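Side-chain contacts in hypothetical protein lpg0944 (Legionella pneumophila subsp. pneumophila str. Philadelphia 1, PDB 4RXV), which is of unknown function but carries, in this N-terminal fragment, a RavJ peptidase domain of clan CA, consistent with a cysteine-peptidase-like fold: residues 156-160 / 161-165; 185-189 / 190-194. One frame throughout, in Å; residues are numbered along the deposited sequence.

Contact 1 (156-160 / 161-165); sequences EQLTA and EVFPI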
ATOM      1  N   GLU A 156     -20.124   8.108  -6.979  1.00 12.11           N
ATOM      2  CA  GLU A 156     -19.383   9.225  -7.544  1.00 12.06           C
ATOM      3  C   GLU A 156     -17.901   8.826  -7.663  1.00 13.83           C
ATOM      4  O   GLU A 156     -17.356   8.147  -6.796  1.00 14.80           O
ATOM      5  CB  GLU A 156     -19.509  10.471  -6.676  1.00 12.12           C
ATOM      6  CG  GLU A 156     -18.921  11.680  -7.341  1.00 13.54           C
ATOM      7  CD  GLU A 156     -19.206  12.989  -6.626  1.00 15.53           C
ATOM      8  OE1 GLU A 156     -18.813  14.036  -7.187  1.00 19.88           O
ATOM      9  OE2 GLU A 156     -19.797  13.001  -5.518  1.00 14.43           O
ATOM     10  N   GLN A 157     -17.250   9.226  -8.751  1.00 13.14           N
ATOM     11  CA  GLN A 157     -15.830   8.953  -8.926  1.00 14.24           C
ATOM     12  C   GLN A 157     -14.961  10.079  -8.387  1.00 12.66           C
ATOM     13  O   GLN A 157     -15.346  11.262  -8.369  1.00 13.41           O
ATOM     14  CB  GLN A 157     -15.521   8.732 -10.398  1.00 16.66           C
ATOM     15  CG  GLN A 157     -16.008   7.408 -10.926  1.00 20.73           C
ATOM     16  CD  GLN A 157     -15.744   7.279 -12.407  1.00 26.50           C
ATOM     17  OE1 GLN A 157     -15.976   8.220 -13.169  1.00 30.11           O
ATOM     18  NE2 GLN A 157     -15.244   6.121 -12.826  1.00 28.00           N
ATOM     19  N   LEU A 158     -13.776   9.678  -7.949  1.00 12.04           N
ATOM     20  CA  LEU A 158     -12.711  10.583  -7.612  1.00 11.16           C
ATOM     21  C   LEU A 158     -11.969  10.949  -8.898  1.00 11.92           C
ATOM     22  O   LEU A 158     -11.500  10.073  -9.639  1.00 12.25           O
ATOM     23  CB  LEU A 158     -11.789   9.917  -6.603  1.00 11.39           C
ATOM     24  CG  LEU A 158     -10.562  10.720  -6.164  1.00 11.84           C
ATOM     25  CD1 LEU A 158     -10.935  11.954  -5.381  1.00 14.83           C
ATOM     26  CD2 LEU A 158      -9.636   9.856  -5.331  1.00 12.30           C
ATOM     27  N   THR A 159     -11.883  12.249  -9.157  1.00 12.88           N
ATOM     28  CA  THR A 159     -11.170  12.815 -10.294  1.00 15.02           C
ATOM     29  C   THR A 159     -10.305  13.970  -9.792  1.00 13.44           C
ATOM     30  O   THR A 159     -10.421  14.380  -8.641  1.00 13.35           O
ATOM     31  CB  THR A 159     -12.141  13.344 -11.317  1.00 19.56           C
ATOM     32  OG1 THR A 159     -12.945  14.326 -10.676  1.00 20.93           O
ATOM     33  CG2 THR A 159     -13.024  12.228 -11.839  1.00 21.05           C
ATOM     34  N   ALA A 160      -9.472  14.519 -10.666  1.00 13.87           N
ATOM     35  CA  ALA A 160      -8.516  15.533 -10.262  1.00 14.91           C
ATOM     36  C   ALA A 160      -9.189  16.749  -9.637  1.00 15.77           C
ATOM     37  O   ALA A 160      -8.638  17.359  -8.716  1.00 18.83           O
ATOM     38  CB  ALA A 160      -7.663  15.948 -11.446  1.00 17.15           C
ATOM     39  N   GLU A 161     -10.370  17.121 -10.122  1.00 16.67           N
ATOM     40  CA  GLU A 161     -10.982  18.365  -9.647  1.00 19.03           C
ATOM     41  C   GLU A 161     -11.625  18.217  -8.266  1.00 18.59           C
ATOM     42  O   GLU A 161     -12.046  19.209  -7.679  1.00 20.31           O
ATOM     43  CB  GLU A 161     -11.976  18.951 -10.663  1.00 25.32           C
ATOM     44  CG  GLU A 161     -13.280  18.205 -10.793  1.00 30.08           C
ATOM     45  CD  GLU A 161     -13.189  17.013 -11.723  1.00 37.88           C
ATOM     46  OE1 GLU A 161     -14.256  16.454 -12.067  1.00 40.49           O
ATOM     47  OE2 GLU A 161     -12.064  16.635 -12.116  1.00 37.00           O
ATOM     48  N   VAL A 162     -11.694  16.989  -7.753  1.00 16.40           N
ATOM     49  CA  VAL A 162     -12.155  16.767  -6.376  1.00 16.08           C
ATOM     50  C   VAL A 162     -11.069  16.051  -5.543  1.00 15.69           C
ATOM     51  O   VAL A 162     -11.363  15.383  -4.560  1.00 17.63           O
ATOM     52  CB  VAL A 162     -13.541  16.033  -6.336  1.00 16.52           C
ATOM     53  CG1 VAL A 162     -14.629  16.920  -6.947  1.00 17.05           C
ATOM     54  CG2 VAL A 162     -13.513  14.700  -7.047  1.00 16.31           C
ATOM     55  N   PHE A 163      -9.804  16.241  -5.932  1.00 15.12           N
ATOM     56  CA  PHE A 163      -8.634  15.671  -5.234  1.00 14.10           C
ATOM     57  C   PHE A 163      -7.985  16.804  -4.420  1.00 13.36           C
ATOM     58  O   PHE A 163      -7.452  17.748  -4.999  1.00 14.84           O
ATOM     59  CB  PHE A 163      -7.672  15.148  -6.289  1.00 14.60           C
ATOM     60  CG  PHE A 163      -6.603  14.207  -5.791  1.00 13.25           C
ATOM     61  CD1 PHE A 163      -6.902  12.928  -5.386  1.00 13.03           C
ATOM     62  CD2 PHE A 163      -5.273  14.574  -5.848  1.00 13.58           C
ATOM     63  CE1 PHE A 163      -5.901  12.059  -4.999  1.00 13.02           C
ATOM     64  CE2 PHE A 163      -4.265  13.687  -5.471  1.00 13.73           C
ATOM     65  CZ  PHE A 163      -4.581  12.442  -5.069  1.00 13.11           C
ATOM     66  N   PRO A 164      -8.030  16.730  -3.077  1.00 13.72           N
ATOM     67  CA  PRO A 164      -7.622  17.893  -2.282  1.00 15.27           C
ATOM     68  C   PRO A 164      -6.171  18.299  -2.452  1.00 14.97           C
ATOM     69  O   PRO A 164      -5.310  17.430  -2.627  1.00 14.51           O
ATOM     70  CB  PRO A 164      -7.849  17.424  -0.846  1.00 17.14           C
ATOM     71  CG  PRO A 164      -8.917  16.413  -0.958  1.00 16.03           C
ATOM     72  CD  PRO A 164      -8.652  15.696  -2.236  1.00 14.41           C
ATOM     73  N   ILE A 165      -5.926  19.606  -2.350  1.00 16.17           N
ATOM     74  CA  ILE A 165      -4.579  20.147  -2.262  1.00 16.81           C
ATOM     75  C   ILE A 165      -3.884  19.487  -1.093  1.00 15.00           C
ATOM     76  O   ILE A 165      -4.444  19.387  -0.007  1.00 17.34           O
ATOM     77  CB  ILE A 165      -4.589  21.696  -2.014  1.00 20.95           C
ATOM     78  CG1 ILE A 165      -5.185  22.435  -3.206  1.00 22.48           C
ATOM     79  CG2 ILE A 165      -3.180  22.227  -1.738  1.00 23.02           C
ATOM     80  CD1 ILE A 165      -5.459  23.913  -2.947  1.00 25.48           C
TER

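Contact 2 (185-189 / 190-194); sequences LAIPK and EQFAY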
ATOM      1  N   LEU A 185       5.844   6.490  -2.269  1.00  7.46           N
ATOM      2  CA  LEU A 185       5.618   6.459  -0.818  1.00  7.85           C
ATOM      3  C   LEU A 185       5.482   7.884  -0.267  1.00  7.70           C
ATOM      4  O   LEU A 185       6.474   8.533   0.094  1.00  8.05           O
ATOM      5  CB  LEU A 185       6.720   5.689  -0.096  1.00  7.72           C
ATOM      6  CG  LEU A 185       6.874   4.214  -0.511  1.00  7.76           C
ATOM      7  CD1 LEU A 185       7.997   3.543   0.246  1.00  9.06           C
ATOM      8  CD2 LEU A 185       5.557   3.427  -0.338  1.00  8.25           C
ATOM      9  N   ALA A 186       4.228   8.338  -0.167  1.00  8.22           N
ATOM     10  CA  ALA A 186       3.838   9.621   0.401  1.00  9.00           C
ATOM     11  C   ALA A 186       4.337  10.774  -0.459  1.00  9.08           C
ATOM     12  O   ALA A 186       5.124  11.619  -0.013  1.00 10.37           O
ATOM     13  CB  ALA A 186       4.275   9.741   1.843  1.00  9.95           C
ATOM     14  N   ILE A 187       3.870  10.792  -1.707  1.00  8.60           N
ATOM     15  CA  ILE A 187       4.291  11.781  -2.683  1.00  8.88           C
ATOM     16  C   ILE A 187       3.090  12.397  -3.396  1.00  8.43           C
ATOM     17  O   ILE A 187       2.021  11.798  -3.484  1.00  8.80           O
ATOM     18  CB  ILE A 187       5.313  11.186  -3.737  1.00  9.85           C
ATOM     19  CG1 ILE A 187       4.682  10.346  -4.893  1.00 12.34           C
ATOM     20  CG2 ILE A 187       6.431  10.423  -3.044  1.00 10.63           C
ATOM     21  CD1 ILE A 187       3.932   9.144  -4.526  1.00 12.33           C
ATOM     22  N   PRO A 188       3.248  13.617  -3.900  1.00  8.95           N
ATOM     23  CA  PRO A 188       2.171  14.226  -4.682  1.00  9.60           C
ATOM     24  C   PRO A 188       1.974  13.561  -6.028  1.00  9.61           C
ATOM     25  O   PRO A 188       2.874  12.898  -6.552  1.00 10.14           O
ATOM     26  CB  PRO A 188       2.623  15.679  -4.851  1.00 11.08           C
ATOM     27  CG  PRO A 188       4.102  15.616  -4.708  1.00 12.65           C
ATOM     28  CD  PRO A 188       4.421  14.499  -3.789  1.00 10.04           C
ATOM     29  N   LYS A 189       0.800  13.763  -6.626  1.00 10.44           N
ATOM     30  CA  LYS A 189       0.475  13.100  -7.879  1.00 11.05           C
ATOM     31  C   LYS A 189       1.467  13.365  -8.995  1.00 10.46           C
ATOM     32  O   LYS A 189       1.710  12.486  -9.801  1.00 11.25           O
ATOM     33  CB  LYS A 189      -0.942  13.456  -8.332  1.00 12.43           C
ATOM     34  CG  LYS A 189      -1.167  14.909  -8.674  1.00 14.69           C
ATOM     35  CD  LYS A 189      -2.601  15.139  -9.137  1.00 18.15           C
ATOM     36  CE  LYS A 189      -2.786  16.508  -9.773  1.00 23.36           C
ATOM     37  NZ  LYS A 189      -2.403  17.607  -8.847  1.00 28.07           N
ATOM     38  N   GLU A 190       2.089  14.536  -9.014  1.00 11.68           N
ATOM     39  CA  GLU A 190       3.056  14.833 -10.066  1.00 12.89           C
ATOM     40  C   GLU A 190       4.271  13.919 -10.054  1.00 12.88           C
ATOM     41  O   GLU A 190       4.933  13.771 -11.092  1.00 15.47           O
ATOM     42  CB  GLU A 190       3.511  16.282  -9.960  1.00 15.44           C
ATOM     43  CG  GLU A 190       2.436  17.276 -10.305  1.00 17.32           C
ATOM     44  CD  GLU A 190       1.453  17.548  -9.174  1.00 18.25           C
ATOM     45  OE1 GLU A 190       1.716  17.203  -7.990  1.00 17.67           O
ATOM     46  OE2 GLU A 190       0.402  18.143  -9.490  1.00 21.15           O
ATOM     47  N   GLN A 191       4.600  13.413  -8.848  0.52 12.26           N
ATOM     48  CA  GLN A 191       5.720  12.488  -8.574  0.52 10.30           C
ATOM     49  C   GLN A 191       5.331  11.004  -8.761  0.52  9.61           C
ATOM     50  O   GLN A 191       6.219  10.153  -8.805  0.52 10.65           O
ATOM     51  CB  GLN A 191       6.301  12.669  -7.127  0.52 10.55           C
ATOM     52  CG  GLN A 191       7.314  13.856  -6.886  0.52 12.58           C
ATOM     53  CD  GLN A 191       7.815  14.042  -5.405  0.52 11.29           C
ATOM     54  OE1 GLN A 191       7.669  15.149  -4.846  0.52 12.73           O
ATOM     55  NE2 GLN A 191       8.463  12.990  -4.802  0.52 12.02           N
ATOM     56  N   PHE A 192       4.040  10.676  -8.881  1.00  9.08           N
ATOM     57  CA  PHE A 192       3.587   9.289  -8.763  1.00  8.73           C
ATOM     58  C   PHE A 192       3.846   8.479 -10.031  1.00  8.47           C
ATOM     59  O   PHE A 192       3.515   8.913 -11.122  1.00 10.11           O
ATOM     60  CB  PHE A 192       2.102   9.309  -8.375  1.00  8.98           C
ATOM     61  CG  PHE A 192       1.427   7.945  -8.346  1.00  8.11           C
ATOM     62  CD1 PHE A 192       2.007   6.847  -7.720  1.00  8.27           C
ATOM     63  CD2 PHE A 192       0.178   7.791  -8.908  1.00  8.41           C
ATOM     64  CE1 PHE A 192       1.370   5.623  -7.712  1.00  8.25           C
ATOM     65  CE2 PHE A 192      -0.462   6.568  -8.889  1.00  8.59           C
ATOM     66  CZ  PHE A 192       0.119   5.496  -8.278  1.00  8.83           C
ATOM     67  N   ALA A 193       4.393   7.284  -9.850  1.00  8.83           N
ATOM     68  CA  ALA A 193       4.744   6.384 -10.947  1.00  9.84           C
ATOM     69  C   ALA A 193       3.606   6.148 -11.921  1.00  9.51           C
ATOM     70  O   ALA A 193       3.860   6.015 -13.103  1.00 11.35           O
ATOM     71  CB  ALA A 193       5.175   5.049 -10.384  1.00 11.52           C
ATOM     72  N   TYR A 194       2.385   6.007 -11.417  1.00  8.74           N
ATOM     73  CA  TYR A 194       1.244   5.631 -12.267  1.00  9.44           C
ATOM     74  C   TYR A 194       0.236   6.775 -12.343  1.00  9.70           C
ATOM     75  O   TYR A 194      -0.981   6.572 -12.330  1.00 10.31           O
ATOM     76  CB  TYR A 194       0.591   4.336 -11.771  1.00  9.68           C
ATOM     77  CG  TYR A 194       1.549   3.196 -11.525  1.00  8.85           C
ATOM     78  CD1 TYR A 194       2.504   2.815 -12.467  1.00  8.91           C
ATOM     79  CD2 TYR A 194       1.494   2.482 -10.348  1.00  8.79           C
ATOM     80  CE1 TYR A 194       3.396   1.777 -12.224  1.00  8.89           C
ATOM     81  CE2 TYR A 194       2.366   1.424 -10.101  1.00  8.42           C
ATOM     82  CZ  TYR A 194       3.305   1.075 -11.041  1.00  8.60           C
ATOM     83  OH  TYR A 194       4.148   0.028 -10.724  1.00  8.39           O
TER

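Contact 1 (156-160 / 161-165)
Gln-157 meets the second half of the loop through its backbone, where its O lies near the CG2 methyl of Val-162. Gln-157 NE2 is hydrogen-bonded to Tyr-137 OH. Leu-158 is the buried residue of the contact. Its CD1 rests on the carbonyl of Val-162, 3.6 Å from Val-162 O, and also touches the CG2 methyl of that valine. Both leucine methyls reach the Phe-163 ring. CD2 comes to the ring edge, near its plane, at 4.1 Å from Phe-163 CD1. With CG anti to the backbone N (chi1 178°), the branch is carried toward Val-162 and Phe-163. Leu-143 of strand 136-146 touches both Leu-158 and Phe-163, and Phe-199 makes an edge-to-face pair with the Phe-163 ring.

Thr-159 holds the turn by its carbonyl. Val-162 N donates to Thr-159 O at 3.0 Å. The CG2 methyl of Val-162 packs back over the same residue, 3.6 Å from Thr-159 N. Thr-159 OG1 is modelled too close to the carboxylate carbon CD of Glu-161, so the relation of these two side chains is doubtful. Ala-160 gives the next bond: its O takes the N-H of Phe-163 at 3.2 Å. The CB of Phe-163 sits against that acceptor, 3.4 Å from Ala-160 O.

Both bonds span three residues, so 159-163 forms a short 3-10 turn. The carbonyls of Thr-159 and Ala-160 are used by the N-H groups of Val-162 and Phe-163, while Leu-158 and Phe-163 supply an apolar inner side. Thr-159 N, by contrast, is buried by the contact with no partner in the model. The turn therefore rests on backbone bonding and hydrocarbon packing, and one N-H is probably left at an energetic cost.

Contact 2 (185-189 / 190-194)
Ile-187 and Gln-191 cross at an angle. The closest approach is Ile-187 CG1 to Gln-191 CB, 3.6 Å. Ile-187 CG1 stands between its own N and carbonyl carbon (chi1 80°), and this turns it to the glutamine. Ile-187 CD1 continues to Phe-192, at 4.3 Å from Phe-192 CB, and meets the ring obliquely. Backbone Tyr-194 N lies over the centre of one face of that ring.

Gln-191 is modelled in two conformers, so the place of its amide is doubtful. In the one described, and for it alone, OE1 comes up beside the CD-CG side of the Pro-188 ring, 3.5 Å from Pro-188 CD. NE2 then lies near Ile-187 CG2 and is hydrogen-bonded to Glu-182 O. Lys-189 and Glu-190 are neighbours in sequence whose side chains both bend to meet, the lysine at its last torsion (chi4 -58°). Lys-189 NZ forms a salt bridge with Glu-190 OE2 at 2.9 Å, on the syn side and out of the carboxylate plane.

Two backbone bonds close the turn. Gln-191 N donates to Pro-188 O at 2.9 Å. Phe-192 N donates to Lys-189 O at 3.1 Å. This is a short 3-10 turn, entered from a G1 beta bulge in which Ala-186 and Ile-187 both face Ile-169 of strand 168-170.

How the contacts relate
Along the chain the two contacts come in series and neither nest nor cross. Contact 1 closes a 3-10 turn in the loop between strand 136-146 and strand 168-170. The chain then runs through strand 168-170 and helix 172-176. Contact 2 closes a second 3-10 turn before strand 202-206. Their centres lie about 15 Å apart, and the turns touch by packing, Phe-163 CD2 to Lys-189 CD at 4.3 Å. Contact 1 is at the surface and leans on strand 136-146. Contact 2 is partly buried. It packs on strand 168-170 and, through Ile-187, on helix 6-14; the ends of its segments reach helix 172-176. Both belong to the RavJ peptidase domain.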